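Local coordinates for protein exoribonuclease II, mitochondrial (Candida glabrata, PDB 6F3H) that degrades RNA from the 3' end as a magnesium-binding exoribonuclease of the mitochondrial RNA degradosome, working in tight coupling with a helicase component, at residues 221-224 and 225-228; 275-278 and 279-283; 339-342 and 343-347. The protein carries 1 engineered substitution. One frame throughout, in Å; residues are numbered along the deposited sequence.

Contact 1. Residues 221-224 and 225-228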
# COMPACT_ATOMS: atom_id res chain seq x y z
N GLY A 221 -9.57 -10.68 -20.41
CA GLY A 221 -8.50 -11.34 -21.12
C GLY A 221 -7.36 -11.70 -20.19
O GLY A 221 -6.78 -12.79 -20.29
N VAL A 222 -7.04 -10.80 -19.27
CA VAL A 222 -5.94 -11.05 -18.35
C VAL A 222 -6.31 -12.16 -17.38
O VAL A 222 -5.51 -13.06 -17.12
CB VAL A 222 -5.57 -9.75 -17.62
CG1 VAL A 222 -4.58 -10.01 -16.53
CG2 VAL A 222 -4.97 -8.83 -18.60
N ARG A 223 -7.53 -12.16 -16.86
CA ARG A 223 -7.87 -13.25 -15.95
C ARG A 223 -7.75 -14.57 -16.66
O ARG A 223 -7.30 -15.56 -16.06
CB ARG A 223 -9.27 -13.08 -15.39
CG ARG A 223 -9.41 -11.77 -14.75
CD ARG A 223 -8.74 -11.83 -13.39
NE ARG A 223 -9.65 -12.28 -12.35
CZ ARG A 223 -9.54 -13.43 -11.71
NH1 ARG A 223 -8.54 -14.25 -12.01
NH2 ARG A 223 -10.42 -13.75 -10.78
N GLU A 224 -8.08 -14.60 -17.95
CA GLU A 224 -7.93 -15.81 -18.73
C GLU A 224 -6.46 -16.16 -18.93
O GLU A 224 -6.01 -17.23 -18.52
CB GLU A 224 -8.68 -15.67 -20.07
CG GLU A 224 -10.10 -16.27 -20.00
CD GLU A 224 -10.91 -16.17 -21.29
OE1 GLU A 224 -12.15 -15.94 -21.20
OE2 GLU A 224 -10.34 -16.35 -22.38
N GLN A 225 -5.68 -15.23 -19.46
CA GLN A 225 -4.28 -15.61 -19.64
C GLN A 225 -3.52 -15.71 -18.31
O GLN A 225 -2.40 -16.21 -18.30
CB GLN A 225 -3.61 -14.63 -20.59
CG GLN A 225 -4.40 -14.46 -21.85
CD GLN A 225 -3.53 -13.97 -22.97
OE1 GLN A 225 -2.51 -13.32 -22.75
NE2 GLN A 225 -3.91 -14.29 -24.20
N GLN A 226 -4.11 -15.25 -17.20
CA GLN A 226 -3.53 -15.53 -15.90
C GLN A 226 -3.41 -17.01 -15.67
O GLN A 226 -2.48 -17.48 -14.99
CB GLN A 226 -4.38 -14.96 -14.78
CG GLN A 226 -4.06 -13.58 -14.39
CD GLN A 226 -4.96 -13.12 -13.29
OE1 GLN A 226 -5.82 -13.87 -12.85
NE2 GLN A 226 -4.76 -11.90 -12.83
N GLN A 227 -4.35 -17.77 -16.19
CA GLN A 227 -4.32 -19.20 -16.00
C GLN A 227 -3.16 -19.87 -16.72
O GLN A 227 -2.84 -21.02 -16.41
CB GLN A 227 -5.65 -19.78 -16.46
CG GLN A 227 -6.76 -19.25 -15.59
CD GLN A 227 -6.53 -19.54 -14.13
OE1 GLN A 227 -6.00 -20.60 -13.76
NE2 GLN A 227 -6.83 -18.55 -13.29
N ASN A 228 -2.49 -19.18 -17.64
CA ASN A 228 -1.30 -19.72 -18.29
C ASN A 228 -0.03 -19.16 -17.71
O ASN A 228 1.03 -19.32 -18.31
CB ASN A 228 -1.30 -19.40 -19.79
CG ASN A 228 -2.48 -19.99 -20.51
OD1 ASN A 228 -2.75 -21.18 -20.40
ND2 ASN A 228 -3.21 -19.15 -21.25
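Arg223 and Gln226 reach for each other near the C-terminal end of helix 212-226, an i to i+3 pairing of side chains. Gln226 is the one to follow outward. Its CB rests against two carbonyl oxygens of the preceding turn, those of Val222 and Arg223, and CG stays close to the first of them, 3.1 Å from Val222 O. From there the chain runs out extended, which carries the amide past CG1 of Val222 to the CD methylene of Arg223. At the tip, Gln226 OE1 accepts a hydrogen bond of 2.9 Å from Arg223 NH1. The amide's NE2 turns to the carbonyl of Gly232 in a weak bond.

Arg223 gets there by folding: bends at chi2 and chi3 (-78° and -88°) turn NH1 toward the Gln226 amide, and its NE is tied to the Tyr219 hydroxyl one turn earlier. Beneath the side chains the backbone still bonds in i to i+4 fashion, Gln225 N to Gly221 O and Gln226 N to Val222 O. Gln227 N instead bonds to Glu224 O at 2.9 Å, an i to i+3 link. Helix 123-159 lies against Gln225, and strand 231-237 against Val222 and Gln226. The guanidinium and amide planes stand 47° apart, with OE1 near the guanidinium edge but tilted out of its plane.

Contact 2. Residues 275-278 and 279-283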
# COMPACT_ATOMS: atom_id res chain seq x y z
N ALA A 275 6.23 -41.58 -7.25
CA ALA A 275 7.58 -41.79 -6.78
C ALA A 275 7.93 -40.81 -5.67
O ALA A 275 8.52 -41.19 -4.65
CB ALA A 275 8.55 -41.65 -7.95
N PHE A 276 7.53 -39.55 -5.84
CA PHE A 276 7.78 -38.52 -4.83
C PHE A 276 7.07 -38.82 -3.53
O PHE A 276 7.67 -38.78 -2.45
CB PHE A 276 7.35 -37.17 -5.38
CG PHE A 276 7.47 -36.04 -4.40
CD1 PHE A 276 8.66 -35.32 -4.28
CD2 PHE A 276 6.39 -35.66 -3.61
CE1 PHE A 276 8.78 -34.28 -3.38
CE2 PHE A 276 6.51 -34.61 -2.72
CZ PHE A 276 7.71 -33.93 -2.60
N ALA A 277 5.76 -39.05 -3.59
CA ALA A 277 5.03 -39.29 -2.36
C ALA A 277 5.61 -40.48 -1.60
O ALA A 277 5.59 -40.50 -0.37
CB ALA A 277 3.56 -39.54 -2.67
N LYS A 278 6.21 -41.43 -2.31
CA LYS A 278 6.78 -42.55 -1.59
C LYS A 278 7.95 -42.07 -0.76
O LYS A 278 8.02 -42.33 0.45
CB LYS A 278 7.21 -43.64 -2.54
CG LYS A 278 7.20 -44.97 -1.85
CD LYS A 278 8.13 -45.95 -2.50
CE LYS A 278 7.58 -47.36 -2.35
NZ LYS A 278 6.36 -47.61 -3.22
N LEU A 279 8.85 -41.31 -1.39
CA LEU A 279 10.02 -40.76 -0.70
C LEU A 279 9.62 -39.98 0.54
O LEU A 279 10.28 -40.06 1.59
CB LEU A 279 10.78 -39.84 -1.65
CG LEU A 279 11.18 -40.49 -2.97
CD1 LEU A 279 11.79 -39.49 -3.90
CD2 LEU A 279 12.18 -41.53 -2.67
N VAL A 280 8.55 -39.21 0.44
CA VAL A 280 8.06 -38.46 1.58
C VAL A 280 7.59 -39.39 2.69
O VAL A 280 7.88 -39.17 3.87
CB VAL A 280 6.95 -37.51 1.10
CG1 VAL A 280 6.30 -36.84 2.25
CG2 VAL A 280 7.57 -36.52 0.17
N ASN A 281 6.88 -40.46 2.33
CA ASN A 281 6.35 -41.36 3.35
C ASN A 281 7.46 -42.18 3.96
O ASN A 281 7.39 -42.51 5.15
CB ASN A 281 5.30 -42.26 2.75
CG ASN A 281 4.21 -41.49 2.09
OD1 ASN A 281 3.68 -40.54 2.67
ND2 ASN A 281 3.85 -41.89 0.88
N ASP A 282 8.46 -42.52 3.18
CA ASP A 282 9.64 -43.20 3.69
C ASP A 282 10.61 -42.21 4.34
O ASP A 282 11.66 -42.62 4.84
CB ASP A 282 10.32 -43.97 2.57
CG ASP A 282 9.39 -44.96 1.90
OD1 ASP A 282 8.36 -45.31 2.52
OD2 ASP A 282 9.66 -45.39 0.77
N LYS A 283 10.26 -40.94 4.37
CA LYS A 283 11.06 -39.91 5.01
C LYS A 283 12.47 -39.81 4.44
O LYS A 283 13.39 -39.37 5.12
CB LYS A 283 11.12 -40.12 6.53
CG LYS A 283 9.78 -40.35 7.20
CD LYS A 283 9.54 -39.20 8.15
CE LYS A 283 8.53 -39.49 9.24
NZ LYS A 283 7.49 -38.39 9.38
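Phe276 and Val280, one turn apart near the end of helix 251-281, make the apolar part of this contact. CG2 of Val280 sits over one face of the ring, 4.0 Å from its centroid and displaced toward the rim on the CE2 and CZ side, a CH-pi contact. With CG anti to the backbone N (chi1 176°), the phenyl ring lies alongside the next turn, where the valine methyl can meet it. Ile288 of helix 285-291 packs on both residues and on Leu279, whose CG leans on Ala275 O.

Among polar side chains, Lys278 and Asp282 come together through the lysine's aliphatic part: CG is 3.6 Å from OD2, whereas NZ remains 5.6 Å from that oxygen, too far for a salt bridge. The Asn281 amide lies back along the preceding turn, OD1 accepting from Asp325 N and ND2 giving a weak bond to His323 O.

The backbone supplies four i to i+4 bonds, ending with Asp282 N to Lys278 O at 2.8 Å. At Lys283, positive phi (58°) with two bonds back into the last turn, one of them the weak Lys283 N to Val280 O, makes the Schellman motif, a common C-terminal helix cap.

Contact 3. Residues 339-342 and 343-347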
# COMPACT_ATOMS: atom_id res chain seq x y z
N LYS A 339 4.18 -26.30 5.41
CA LYS A 339 4.57 -27.41 6.28
C LYS A 339 5.34 -28.46 5.52
O LYS A 339 6.41 -28.90 5.96
CB LYS A 339 3.34 -28.06 6.89
CG LYS A 339 2.50 -27.16 7.76
CD LYS A 339 1.57 -28.00 8.62
CE LYS A 339 2.30 -29.23 9.14
NZ LYS A 339 1.65 -29.84 10.33
N LEU A 340 4.86 -28.82 4.35
CA LEU A 340 5.54 -29.86 3.61
C LEU A 340 6.89 -29.37 3.13
O LEU A 340 7.91 -30.02 3.34
CB LEU A 340 4.71 -30.27 2.42
CG LEU A 340 5.49 -31.35 1.69
CD1 LEU A 340 5.62 -32.54 2.59
CD2 LEU A 340 4.80 -31.73 0.43
N LEU A 341 6.90 -28.22 2.49
CA LEU A 341 8.13 -27.67 1.96
C LEU A 341 9.16 -27.53 3.07
O LEU A 341 10.33 -27.85 2.88
CB LEU A 341 7.83 -26.34 1.32
CG LEU A 341 9.01 -25.70 0.63
CD1 LEU A 341 9.82 -26.71 -0.13
CD2 LEU A 341 8.45 -24.69 -0.27
N VAL A 342 8.72 -27.08 4.24
CA VAL A 342 9.61 -27.04 5.38
C VAL A 342 10.13 -28.43 5.67
O VAL A 342 11.32 -28.64 5.95
CB VAL A 342 8.88 -26.47 6.61
CG1 VAL A 342 9.48 -26.99 7.90
CG2 VAL A 342 8.86 -24.96 6.59
N GLU A 343 9.27 -29.42 5.56
CA GLU A 343 9.64 -30.76 5.96
C GLU A 343 10.67 -31.37 5.02
O GLU A 343 11.41 -32.26 5.42
CB GLU A 343 8.38 -31.60 6.01
CG GLU A 343 8.61 -32.94 6.55
CD GLU A 343 7.32 -33.67 6.73
OE1 GLU A 343 6.35 -33.03 7.18
OE2 GLU A 343 7.27 -34.88 6.42
N ILE A 344 10.72 -30.92 3.78
CA ILE A 344 11.59 -31.52 2.79
C ILE A 344 12.74 -30.59 2.39
O ILE A 344 13.34 -30.78 1.34
CB ILE A 344 10.78 -31.92 1.56
CG1 ILE A 344 10.09 -30.67 1.03
CG2 ILE A 344 9.78 -32.99 1.94
CD1 ILE A 344 9.66 -30.77 -0.38
N SER A 345 13.08 -29.62 3.24
CA SER A 345 14.13 -28.64 3.00
C SER A 345 15.03 -28.58 4.23
O SER A 345 14.62 -28.95 5.33
CB SER A 345 13.55 -27.25 2.71
OG SER A 345 12.58 -27.28 1.67
N PRO A 346 16.28 -28.14 4.07
CA PRO A 346 17.24 -28.32 5.16
C PRO A 346 16.87 -27.42 6.33
O PRO A 346 16.32 -26.33 6.15
CB PRO A 346 18.58 -27.89 4.55
CG PRO A 346 18.35 -27.81 3.08
CD PRO A 346 16.91 -27.47 2.91
N GLN A 347 17.14 -27.93 7.54
CA GLN A 347 16.72 -27.32 8.79
C GLN A 347 16.98 -25.82 8.82
O GLN A 347 18.12 -25.37 8.79
CB GLN A 347 17.41 -28.01 9.97
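Leu341 and Ile344 meet at the end of helix 334-343 with their side chains crossed at about a right angle, CD1 to CD1 at 4.1 Å. Ile344 is the first residue to leave helical backbone angles. Its CG1 branch is tucked between the backbone N and the carbonyl carbon (chi1 58°), which lays CG1 against the carbonyl oxygens of Leu340 and Leu341 and points CD1 at the leucine. The other branch meets the preceding leucine: CG2 approaches CD1 of Leu340 at 4.2 Å. One isoleucine thus engages two successive leucines of the last turn, a different branch for each.

Ser345 approaches Leu341 along a polar route. Its hydroxyl gives a hydrogen bond of 2.6 Å from OG to Leu341 O, and the same OG lies beside the CD1 methyl of Leu341. That carbonyl also accepts from Ile344 N at 3.2 Å, and the two donors come from opposite faces of its plane: the amide well above it, the hydroxyl tilted 31° from it. Two bonds therefore hold Leu341 O where the helix stops. The other backbone bonds mix i to i+4 and i to i+3 as the helix ends. Glu343 N bonds to Lys339 O and weakly to Leu340 O; Ile344 N reaches Leu340 O only weakly, as does Ser345 N to Val342 O.

Glu343, its chain extended, bonds to the Tyr327 hydroxyl through OE1. Helix 293-303 packs against the end of helix 334-343, with Leu299 touching Leu340 and Ile344, and Asn300 touching Leu341. Arg296 of that helix bonds to Ile344 O, and Tyr285 and Ile288 of helix 285-291 also lie against Ile344.

All three contacts lie at or near the C-terminal ends of helices, in series along the chain and away from the magnesium site of Asp401 and Asp410. Contacts 2 and 3 are neighbours, with centres about 13 Å apart and nearest atoms about 4 Å apart without touching. Ile288 of helix 285-291 bridges them: it packs on Phe276, Leu279 and Val280 of the one and on Ile344 of the other. Contact 1 stands apart, its centre about 34 Å from that of contact 2 and about 31 Å from that of contact 3. From the bound nucleic acid the nearest atoms are about 18 Å away for contact 1, about 37 Å for contact 2 and about 27 Å for contact 3.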